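Local coordinates for nitrate transport protein (Parabacteroides distasonis, PDB 3HN0) that probably serves as the substrate-binding component of an ABC transporter, perhaps one for nitrate or a related small solute, at residues 56-62 and 183-189. Numbering follows the deposited sequence.
Sequences DIAVLPM and QTAVVYT
Met-62, a selenomethionine, sends CG opposite the backbone N (chi1 -174°) and then folds at both following torsions, so that SE and CE come over the methyl of Ala-185; SE lies 4.0 Å from Ala-185 CB. Leu-60, on the same face as Ala-185, has CG between N and the carbonyl carbon (chi1 74°) in the conformer described here, one of two, which tips its end toward the partner strand. There its CD2 meets Val-187 CG2 at 4.0 Å, the two side chains crossing at about a right angle, and Ala-58 CB touches that same valine methyl. The other face carries Ile-57, Val-59, Val-186 and Tyr-188: Ile-57 CG2 meets Val-186 CG1 at 3.7 Å, while Val-59, in one of its two conformers, lies side by side with Val-186.

Between these faces runs a regular antiparallel ladder, a worked example of how two chain regions distant in sequence become neighbours in one sheet. Ala-58 and Val-187 form one hydrogen-bonded pair, the bond from Val-187 N to Ala-58 O spanning 2.9 Å and nearly straight at 174°; Leu-60 and Ala-185 form the next. Past Pro-61, which is the N-cap of the following helix, Met-62 N reaches Gln-183 O at 2.9 Å, the donor standing above the carbonyl plane. At the far end Thr-189 N binds Asp-56 O at 3.2 Å, while Asp-56 OD2 accepts from Lys-8 N.

The pair forms the middle of a mixed sheet, probably the core of one lobe, as in two-lobed substrate-binding proteins: strand 6-12 runs parallel to 57-61 on the side away from 184-188, strand 76-82 antiparallel to 184-188 on the side away from 57-61, and helix 251-264 covers Met-62 through Val-254, Phe-257 and Leu-258.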
loop_
_atom_site.group_PDB
_atom_site.type_symbol
_atom_site.label_atom_id
_atom_site.label_comp_id
_atom_site.label_asym_id
_atom_site.label_seq_id
_atom_site.Cartn_x
_atom_site.Cartn_y
_atom_site.Cartn_z
ATOM N N ASP A 56 19.268 -22.722 -7.375
ATOM C CA ASP A 56 19.431 -22.493 -5.940
ATOM C C ASP A 56 18.359 -21.519 -5.408
ATOM O O ASP A 56 17.884 -21.671 -4.307
ATOM C CB ASP A 56 20.824 -21.925 -5.660
ATOM C CG ASP A 56 21.942 -22.912 -6.039
ATOM O OD1 ASP A 56 21.778 -24.092 -5.626
ATOM O OD2 ASP A 56 22.923 -22.548 -6.769
ATOM N N ILE A 57 18.039 -20.514 -6.218
ATOM C CA ILE A 57 17.073 -19.459 -5.891
ATOM C C ILE A 57 16.199 -19.321 -7.128
ATOM O O ILE A 57 16.700 -19.451 -8.262
ATOM C CB ILE A 57 17.830 -18.128 -5.670
ATOM C CG1 ILE A 57 18.804 -18.299 -4.466
ATOM C CG2 ILE A 57 16.831 -16.955 -5.554
ATOM C CD1 ILE A 57 19.823 -17.209 -4.254
ATOM N N ALA A 58 14.905 -19.075 -6.951
ATOM C CA ALA A 58 14.040 -18.925 -8.107
ATOM C C ALA A 58 13.062 -17.830 -7.827
ATOM O O ALA A 58 12.684 -17.638 -6.678
ATOM C CB ALA A 58 13.288 -20.235 -8.410
ATOM N N VAL A 59 12.591 -17.160 -8.873
ATOM C CA VAL A 59 11.657 -16.090 -8.709
ATOM C C VAL A 59 10.445 -16.442 -9.578
ATOM O O VAL A 59 10.602 -16.577 -10.806
ATOM C CB VAL A 59 12.308 -14.747 -9.164
ATOM C CG1 VAL A 59 11.372 -13.583 -8.837
ATOM C CG2 VAL A 59 13.703 -14.557 -8.497
ATOM N N LEU A 60 9.270 -16.633 -8.948
ATOM C CA LEU A 60 8.067 -17.127 -9.619
ATOM C C LEU A 60 6.863 -16.705 -8.817
ATOM O O LEU A 60 6.981 -16.166 -7.698
ATOM C CB LEU A 60 8.091 -18.662 -9.824
ATOM C CG LEU A 60 7.867 -19.581 -8.592
ATOM C CD1 LEU A 60 8.061 -20.993 -9.029
ATOM C CD2 LEU A 60 8.809 -19.302 -7.420
ATOM N N PRO A 61 5.682 -16.949 -9.369
ATOM C CA PRO A 61 4.516 -16.397 -8.709
ATOM C C PRO A 61 4.378 -16.955 -7.299
ATOM O O PRO A 61 4.705 -18.139 -7.037
ATOM C CB PRO A 61 3.371 -16.858 -9.589
ATOM C CG PRO A 61 3.973 -16.906 -10.964
ATOM C CD PRO A 61 5.335 -17.502 -10.692
HETATM N N MSE A 62 3.935 -16.075 -6.401
HETATM C CA MSE A 62 3.699 -16.458 -5.008
HETATM C C MSE A 62 2.770 -17.668 -4.901
HETATM O O MSE A 62 2.993 -18.545 -4.046
HETATM C CB MSE A 62 3.135 -15.266 -4.211
HETATM C CG MSE A 62 2.962 -15.440 -2.763
HETATM SE SE MSE A 62 4.533 -15.779 -1.763
HETATM C CE MSE A 62 5.247 -13.990 -1.962
ATOM N N GLN A 183 2.706 -10.642 -4.788
ATOM C CA GLN A 183 2.317 -11.621 -5.839
ATOM C C GLN A 183 3.478 -12.391 -6.404
ATOM O O GLN A 183 3.254 -13.359 -7.100
ATOM C CB GLN A 183 1.639 -10.964 -7.075
ATOM C CG GLN A 183 0.730 -9.900 -6.797
ATOM C CD GLN A 183 0.040 -9.426 -8.012
ATOM O OE1 GLN A 183 -0.176 -10.196 -8.972
ATOM N NE2 GLN A 183 -0.314 -8.159 -8.007
ATOM N N THR A 184 4.707 -11.943 -6.126
ATOM C CA THR A 184 5.903 -12.530 -6.667
ATOM C C THR A 184 6.828 -12.990 -5.544
ATOM O O THR A 184 7.021 -12.260 -4.556
ATOM C CB THR A 184 6.636 -11.520 -7.522
ATOM O OG1 THR A 184 5.765 -11.052 -8.557
ATOM C CG2 THR A 184 7.906 -12.138 -8.113
ATOM N N ALA A 185 7.318 -14.216 -5.664
ATOM C CA ALA A 185 8.124 -14.847 -4.652
ATOM C C ALA A 185 9.539 -15.051 -5.124
ATOM O O ALA A 185 9.788 -15.538 -6.253
ATOM C CB ALA A 185 7.575 -16.245 -4.275
ATOM N N VAL A 186 10.460 -14.705 -4.239
ATOM C CA VAL A 186 11.839 -15.197 -4.335
ATOM C C VAL A 186 11.920 -16.347 -3.362
ATOM O O VAL A 186 11.795 -16.140 -2.143
ATOM C CB VAL A 186 12.877 -14.111 -3.987
ATOM C CG1 VAL A 186 14.300 -14.678 -4.063
ATOM C CG2 VAL A 186 12.726 -12.873 -4.886
ATOM N N VAL A 187 12.194 -17.544 -3.870
ATOM C CA VAL A 187 12.309 -18.735 -3.031
ATOM C C VAL A 187 13.724 -19.298 -3.091
ATOM O O VAL A 187 14.451 -19.042 -4.057
ATOM C CB VAL A 187 11.281 -19.818 -3.448
ATOM C CG1 VAL A 187 9.834 -19.201 -3.350
ATOM C CG2 VAL A 187 11.600 -20.457 -4.815
ATOM N N TYR A 188 14.105 -20.060 -2.062
ATOM C CA TYR A 188 15.448 -20.577 -1.958
ATOM C C TYR A 188 15.438 -21.969 -1.357
ATOM O O TYR A 188 14.504 -22.361 -0.621
ATOM C CB TYR A 188 16.331 -19.614 -1.149
ATOM C CG TYR A 188 15.984 -19.451 0.285
ATOM C CD1 TYR A 188 15.028 -18.533 0.702
ATOM C CD2 TYR A 188 16.582 -20.255 1.277
ATOM C CE1 TYR A 188 14.682 -18.405 1.997
ATOM C CE2 TYR A 188 16.251 -20.094 2.584
ATOM C CZ TYR A 188 15.329 -19.157 2.967
ATOM O OH TYR A 188 14.953 -19.023 4.312
ATOM N N THR A 189 16.506 -22.679 -1.652
ATOM C CA THR A 189 16.650 -24.063 -1.201
ATOM C C THR A 189 17.495 -24.091 0.066
ATOM O O THR A 189 18.082 -23.112 0.476
ATOM C CB THR A 189 17.327 -24.911 -2.298
ATOM O OG1 THR A 189 18.523 -24.270 -2.663
ATOM C CG2 THR A 189 16.446 -25.115 -3.560
HETATM O O HOH W 1 20.562 -25.432 -4.028
#